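Local coordinates for alanine racemase (PDB 3E6E), which belongs to the alanine racemase family, in which an N-terminal TIM-type barrel precedes a mainly beta C-terminal domain, and here holds the ligand DCS, at residues Val104-Gln109 with Val129-Asp134; Glu164-His169 with Glu196-Tyr201. The protein carries 1 engineered substitution. All coordinates share one frame; numbering follows the deposited sequence.

Contact 1 of 2, residues Val104-Gln109 with Val129-Asp134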
loop_
_atom_site.group_PDB
_atom_site.type_symbol
_atom_site.label_atom_id
_atom_site.label_comp_id
_atom_site.label_asym_id
_atom_site.label_seq_id
_atom_site.Cartn_x
_atom_site.Cartn_y
_atom_site.Cartn_z
ATOM N N VAL A 104 2.354 25.622 10.350
ATOM C CA VAL A 104 3.336 25.017 9.461
ATOM C C VAL A 104 4.708 24.900 10.098
ATOM O O VAL A 104 5.073 25.672 10.988
ATOM C CB VAL A 104 3.510 25.835 8.164
ATOM C CG1 VAL A 104 2.167 26.016 7.474
ATOM C CG2 VAL A 104 4.133 27.189 8.484
ATOM N N THR A 105 5.474 23.929 9.621
ATOM C CA THR A 105 6.820 23.724 10.116
ATOM C C THR A 105 7.726 24.543 9.223
ATOM O O THR A 105 7.430 24.740 8.055
ATOM C CB THR A 105 7.210 22.234 10.036
ATOM O OG1 THR A 105 6.294 21.469 10.833
ATOM C CG2 THR A 105 8.632 22.019 10.545
ATOM N N VAL A 106 8.813 25.047 9.783
ATOM C CA VAL A 106 9.769 25.834 9.014
ATOM C C VAL A 106 11.163 25.436 9.474
ATOM O O VAL A 106 11.469 25.485 10.667
ATOM C CB VAL A 106 9.531 27.364 9.215
ATOM C CG1 VAL A 106 9.242 27.663 10.656
ATOM C CG2 VAL A 106 10.750 28.139 8.771
ATOM N N ALA A 107 12.002 25.022 8.530
ATOM C CA ALA A 107 13.345 24.576 8.870
ATOM C C ALA A 107 14.476 25.361 8.209
ATOM O O ALA A 107 15.616 24.898 8.166
ATOM C CB ALA A 107 13.480 23.101 8.539
ATOM N N THR A 108 14.168 26.541 7.691
ATOM C CA THR A 108 15.186 27.373 7.067
ATOM C C THR A 108 14.821 28.852 7.095
ATOM O O THR A 108 13.652 29.219 7.155
ATOM C CB THR A 108 15.444 26.957 5.609
ATOM O OG1 THR A 108 14.197 26.676 4.964
ATOM C CG2 THR A 108 16.354 25.740 5.554
ATOM N N GLN A 109 15.841 29.698 7.053
ATOM C CA GLN A 109 15.660 31.149 7.080
ATOM C C GLN A 109 15.141 31.577 5.728
ATOM O O GLN A 109 14.213 32.372 5.630
ATOM C CB GLN A 109 17.003 31.837 7.369
ATOM C CG GLN A 109 16.955 33.353 7.575
ATOM C CD GLN A 109 16.125 33.759 8.778
ATOM O OE1 GLN A 109 16.357 33.290 9.898
ATOM N NE2 GLN A 109 15.149 34.637 8.553
ATOM N N VAL A 129 3.502 29.570 12.815
ATOM C CA VAL A 129 4.669 28.753 12.473
ATOM C C VAL A 129 5.324 28.053 13.651
ATOM O O VAL A 129 5.281 28.530 14.770
ATOM C CB VAL A 129 5.792 29.583 11.774
ATOM C CG1 VAL A 129 5.192 30.546 10.761
ATOM C CG2 VAL A 129 6.621 30.310 12.805
ATOM N N HIS A 130 5.937 26.910 13.372
ATOM C CA HIS A 130 6.656 26.130 14.369
ATOM C C HIS A 130 8.059 25.972 13.787
ATOM O O HIS A 130 8.217 25.527 12.639
ATOM C CB HIS A 130 6.004 24.756 14.567
ATOM C CG HIS A 130 4.755 24.786 15.394
ATOM N ND1 HIS A 130 4.682 24.222 16.649
ATOM C CD2 HIS A 130 3.525 25.294 15.140
ATOM C CE1 HIS A 130 3.462 24.381 17.132
ATOM N NE2 HIS A 130 2.740 25.029 16.235
ATOM N N LEU A 131 9.072 26.354 14.558
ATOM C CA LEU A 131 10.452 26.269 14.092
ATOM C C LEU A 131 11.102 24.957 14.479
ATOM O O LEU A 131 11.419 24.738 15.642
ATOM C CB LEU A 131 11.260 27.448 14.648
ATOM C CG LEU A 131 11.239 28.777 13.879
ATOM C CD1 LEU A 131 9.849 29.080 13.389
ATOM C CD2 LEU A 131 11.744 29.896 14.790
ATOM N N LYS A 132 11.315 24.076 13.510
ATOM C CA LYS A 132 11.935 22.798 13.839
ATOM C C LYS A 132 13.455 22.877 13.805
ATOM O O LYS A 132 14.054 23.269 12.802
ATOM C CB LYS A 132 11.472 21.669 12.897
ATOM C CG LYS A 132 11.927 20.273 13.392
ATOM C CD LYS A 132 11.719 19.132 12.384
ATOM C CE LYS A 132 12.261 17.794 12.933
ATOM N NZ LYS A 132 12.143 16.648 11.973
ATOM N N VAL A 133 14.069 22.499 14.919
ATOM C CA VAL A 133 15.514 22.477 15.025
ATOM C C VAL A 133 15.996 21.015 14.974
ATOM O O VAL A 133 15.484 20.158 15.691
ATOM C CB VAL A 133 15.982 23.182 16.333
ATOM C CG1 VAL A 133 14.983 22.951 17.435
ATOM C CG2 VAL A 133 17.339 22.673 16.754
ATOM N N ASP A 134 16.951 20.735 14.093
ATOM C CA ASP A 134 17.487 19.393 13.966
ATOM C C ASP A 134 18.496 19.259 15.062
ATOM O O ASP A 134 19.360 20.115 15.197
ATOM C CB ASP A 134 18.195 19.192 12.632
ATOM C CG ASP A 134 18.799 17.789 12.493
ATOM O OD1 ASP A 134 18.911 17.061 13.508
ATOM O OD2 ASP A 134 19.175 17.432 11.360
#
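A buried histidine with both ring nitrogens engaged marks this pair of parallel barrel strands. His130 keeps CG anti to its carbonyl carbon, and its ring lies on the inner face of the barrel, where ND1 is hydrogen-bonded to His203 NE2 and NE2 to Glu164 OE1. These two partners fix the rotation of the ring, and the nearby carboxylate would probably favour a proton on NE2. The backbone of the same residue ties 129-132 to 104-106. His130 N donates to Val104 O at 2.8 Å, almost along the C=O axis, while His130 O takes Val106 N at 3.0 Å, so the histidine is gripped by the two valines flanking Thr105. A third bond, from Lys132 N to Val106 O at 3.2 Å, is less well aimed, the donor standing 33° out of the carbonyl plane. Thr105 shares the interior face with His130. Its CG2, anti to the backbone N, lies alongside the base of Lys132, 3.7 Å from CB, and its OG1 is hydrogen-bonded to Ile85 O on the adjoining strand 83-85. From that base the lysine runs on extended, its side chain coming to about 5 Å from DCS between nearest atoms. On the other face the two strands meet through aliphatic side chains: Val104 CG2 meets Val129 CG1 obliquely at 4.2 Å, and Val106 CG1, in the crowded position between N and carbonyl carbon, lies 4.1 Å from Val129 CB, with Leu131 side by side with Val106. The strands belong to one beta-alpha-beta unit of the barrel, and their short axes are twisted by 36° against each other. Its connecting helix 109-117 lays Trp111 against Val104 and Val106, helix 145-158 packs Ala151 and Val152 on Leu131, and strand 165-167 continues the sheet beyond 129-132.

Contact 2 of 2, residues Glu164-His169 with Glu196-Tyr201. With DCS (D-[3-hydroxy-2-methyl-5-phosphonooxymethyl-pyridin-4-ylmethyl]-N,O-cycloserylamide), chain D.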
loop_
_atom_site.group_PDB
_atom_site.type_symbol
_atom_site.label_atom_id
_atom_site.label_comp_id
_atom_site.label_asym_id
_atom_site.label_seq_id
_atom_site.Cartn_x
_atom_site.Cartn_y
_atom_site.Cartn_z
ATOM N N GLU A 164 4.072 29.738 16.836
ATOM C CA GLU A 164 3.312 29.020 17.825
ATOM C C GLU A 164 4.213 28.152 18.666
ATOM O O GLU A 164 3.865 27.818 19.797
ATOM C CB GLU A 164 2.266 28.162 17.137
ATOM C CG GLU A 164 0.873 28.407 17.624
ATOM C CD GLU A 164 -0.136 27.729 16.750
ATOM O OE1 GLU A 164 -0.122 26.479 16.691
ATOM O OE2 GLU A 164 -0.932 28.455 16.114
ATOM N N GLY A 165 5.370 27.771 18.129
ATOM C CA GLY A 165 6.258 26.941 18.924
ATOM C C GLY A 165 7.558 26.472 18.313
ATOM O O GLY A 165 7.866 26.763 17.163
ATOM N N ILE A 166 8.338 25.770 19.124
ATOM C CA ILE A 166 9.600 25.187 18.694
ATOM C C ILE A 166 9.498 23.724 19.087
ATOM O O ILE A 166 8.774 23.356 20.014
ATOM C CB ILE A 166 10.856 25.761 19.425
ATOM C CG1 ILE A 166 10.451 26.829 20.427
ATOM C CG2 ILE A 166 11.864 26.283 18.425
ATOM C CD1 ILE A 166 10.128 26.256 21.777
ATOM N N PHE A 167 10.234 22.887 18.378
ATOM C CA PHE A 167 10.229 21.465 18.659
ATOM C C PHE A 167 11.313 20.770 17.862
ATOM O O PHE A 167 11.881 21.332 16.912
ATOM C CB PHE A 167 8.885 20.862 18.265
ATOM C CG PHE A 167 8.666 20.814 16.791
ATOM C CD1 PHE A 167 8.729 19.607 16.101
ATOM C CD2 PHE A 167 8.424 21.979 16.085
ATOM C CE1 PHE A 167 8.551 19.568 14.713
ATOM C CE2 PHE A 167 8.247 21.954 14.707
ATOM C CZ PHE A 167 8.310 20.746 14.016
ATOM N N THR A 168 11.594 19.544 18.274
ATOM C CA THR A 168 12.551 18.710 17.581
ATOM C C THR A 168 12.005 17.280 17.615
ATOM O O THR A 168 10.941 17.018 18.194
ATOM C CB THR A 168 13.924 18.750 18.219
ATOM O OG1 THR A 168 14.862 18.180 17.305
ATOM C CG2 THR A 168 13.944 17.948 19.501
ATOM N N HIS A 169 12.722 16.349 17.005
ATOM C CA HIS A 169 12.233 14.991 16.966
ATOM C C HIS A 169 13.357 14.035 17.294
ATOM O O HIS A 169 14.471 14.186 16.812
ATOM C CB HIS A 169 11.657 14.702 15.574
ATOM C CG HIS A 169 10.980 13.367 15.468
ATOM N ND1 HIS A 169 9.853 13.040 16.195
ATOM C CD2 HIS A 169 11.308 12.257 14.763
ATOM C CE1 HIS A 169 9.521 11.787 15.946
ATOM N NE2 HIS A 169 10.387 11.291 15.081
ATOM N N GLU A 196 15.636 34.346 24.758
ATOM C CA GLU A 196 15.106 34.909 25.993
ATOM C C GLU A 196 13.601 35.034 25.793
ATOM O O GLU A 196 13.059 36.137 25.779
ATOM C CB GLU A 196 15.722 36.283 26.294
ATOM C CG GLU A 196 17.245 36.287 26.560
ATOM C CD GLU A 196 17.692 35.343 27.690
ATOM O OE1 GLU A 196 16.960 35.190 28.696
ATOM O OE2 GLU A 196 18.800 34.765 27.577
ATOM N N GLU A 197 12.943 33.885 25.623
ATOM C CA GLU A 197 11.498 33.815 25.405
ATOM C C GLU A 197 11.111 32.493 24.707
ATOM O O GLU A 197 11.925 31.886 24.010
ATOM C CB GLU A 197 11.049 34.994 24.545
ATOM C CG GLU A 197 9.569 35.280 24.595
ATOM C CD GLU A 197 9.265 36.634 25.210
ATOM O OE1 GLU A 197 9.320 36.748 26.456
ATOM O OE2 GLU A 197 8.981 37.585 24.445
ATOM N N LEU A 198 9.867 32.058 24.894
ATOM C CA LEU A 198 9.379 30.823 24.283
ATOM C C LEU A 198 7.944 31.021 23.818
ATOM O O LEU A 198 7.234 31.880 24.331
ATOM C CB LEU A 198 9.433 29.686 25.293
ATOM C CG LEU A 198 10.808 29.469 25.914
ATOM C CD1 LEU A 198 10.699 28.549 27.114
ATOM C CD2 LEU A 198 11.744 28.904 24.870
ATOM N N PRO A 199 7.489 30.217 22.849
ATOM C CA PRO A 199 6.128 30.322 22.319
ATOM C C PRO A 199 5.115 29.482 23.075
ATOM O O PRO A 199 5.416 28.943 24.132
ATOM C CB PRO A 199 6.287 29.882 20.869
ATOM C CG PRO A 199 7.589 29.051 20.851
ATOM C CD PRO A 199 8.198 29.093 22.233
ATOM N N ARG A 200 3.911 29.373 22.528
ATOM C CA ARG A 200 2.847 28.610 23.166
ATOM C C ARG A 200 3.213 27.158 23.346
ATOM O O ARG A 200 2.921 26.565 24.380
ATOM C CB ARG A 200 1.566 28.689 22.341
ATOM C CG ARG A 200 0.325 28.176 23.064
ATOM C CD ARG A 200 -0.910 28.252 22.167
ATOM N NE ARG A 200 -0.991 29.521 21.434
ATOM C CZ ARG A 200 -1.982 29.860 20.610
ATOM N NH1 ARG A 200 -3.001 29.026 20.408
ATOM N NH2 ARG A 200 -1.936 31.021 19.963
ATOM N N TYR A 201 3.854 26.584 22.333
ATOM C CA TYR A 201 4.237 25.170 22.359
ATOM C C TYR A 201 5.738 24.880 22.304
ATOM O O TYR A 201 6.469 25.437 21.491
ATOM C CB TYR A 201 3.550 24.434 21.206
ATOM C CG TYR A 201 2.046 24.480 21.261
ATOM C CD1 TYR A 201 1.316 25.171 20.298
ATOM C CD2 TYR A 201 1.349 23.806 22.257
ATOM C CE1 TYR A 201 -0.082 25.184 20.320
ATOM C CE2 TYR A 201 -0.046 23.812 22.291
ATOM C CZ TYR A 201 -0.758 24.498 21.317
ATOM O OH TYR A 201 -2.139 24.470 21.324
HETATM N N1 DCS D . 6.509 13.976 15.487
HETATM C C2 DCS D . 7.145 14.001 14.202
HETATM C C2A DCS D . 7.934 15.212 13.742
HETATM C C3 DCS D . 7.015 12.865 13.396
HETATM O O3 DCS D . 7.580 12.807 12.170
HETATM C C4 DCS D . 6.248 11.734 13.895
HETATM C C4A DCS D . 6.105 10.494 13.035
HETATM C C5 DCS D . 5.641 11.813 15.226
HETATM C C6 DCS D . 5.785 12.926 15.977
HETATM C C5A DCS D . 4.835 10.692 15.833
HETATM O O4P DCS D . 5.707 9.586 16.081
HETATM P P DCS D . 5.271 8.193 16.717
HETATM O O1P DCS D . 4.769 8.484 18.046
HETATM O O2P DCS D . 4.255 7.582 15.865
HETATM O O3P DCS D . 6.463 7.355 16.794
HETATM N N DCS D . 7.472 9.930 12.693
HETATM C CA DCS D . 7.599 8.778 11.903
HETATM C C DCS D . 7.993 8.754 10.532
HETATM O O DCS D . 8.274 9.844 9.761
HETATM N ND DCS D . 8.043 7.506 10.135
HETATM O OG DCS D . 7.691 6.694 11.193
HETATM C CB DCS D . 7.420 7.472 12.262
#
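Neighbouring parallel strands of the TIM-type barrel meet here, one of them leading into the DCS pocket. The strand 165-167 pairs with the start of strand 201-203 through a bridge between Gly165 and Tyr201. Tyr201 N donates to Glu164 O at 2.8 Å, nearly along the C=O axis, and Tyr201 O receives Ile166 N at 3.0 Å in the carbonyl plane. With no side chain on Gly165, Tyr201 O also comes within 3.0 Å of its CA, a tight approach. Just ahead of this bridge, Pro199 turns its ring toward the strand and crosses the side chain of Ile166 at about a right angle, Pro199 CD lying 3.5 Å from Ile166 CD1.

Past the pairing, 164-169 runs on to His169, with CG anti to the backbone N. One face of its imidazole looks onto the DCS pyridine ring, ND1 being 3.5 Å from DCS C2, and NE2 is hydrogen-bonded to Tyr267 OH of the second subunit.

At the other end, Glu164 forms a salt bridge with Arg128 through OE2. The Arg200 chain, bent at chi3 (-44°), places its guanidinium face over Glu164 CG. Arg200 CG sits over the centre of the Tyr201 ring, whose plane is turned 67° from the Glu164 carboxylate, with Glu164 OE1 3.9 Å from Tyr201 CE1.

How the contacts relate
Along the chain the two contacts follow in series, neither nested nor crossed. Contact 1 closes first, joining strand 103-106 to strand 129-132 around helix 109-117. Helix 145-158 then carries the chain to strand 165-167, where contact 2 opens, and helix 179-193 lies within the loop that 196-201 closes. Their centres are about 10 Å apart, and adjacent strands join them: Val129 O lies 2.7 Å from Glu164 N and Val133 O 2.6 Å from Thr168 OG1, both probable hydrogen bonds, while Lys132 CB packs on Phe167 CZ. With the bonds between them, the two contacts link four consecutive parallel strands of the barrel, 103-106, 129-132, 165-167 and 201-203.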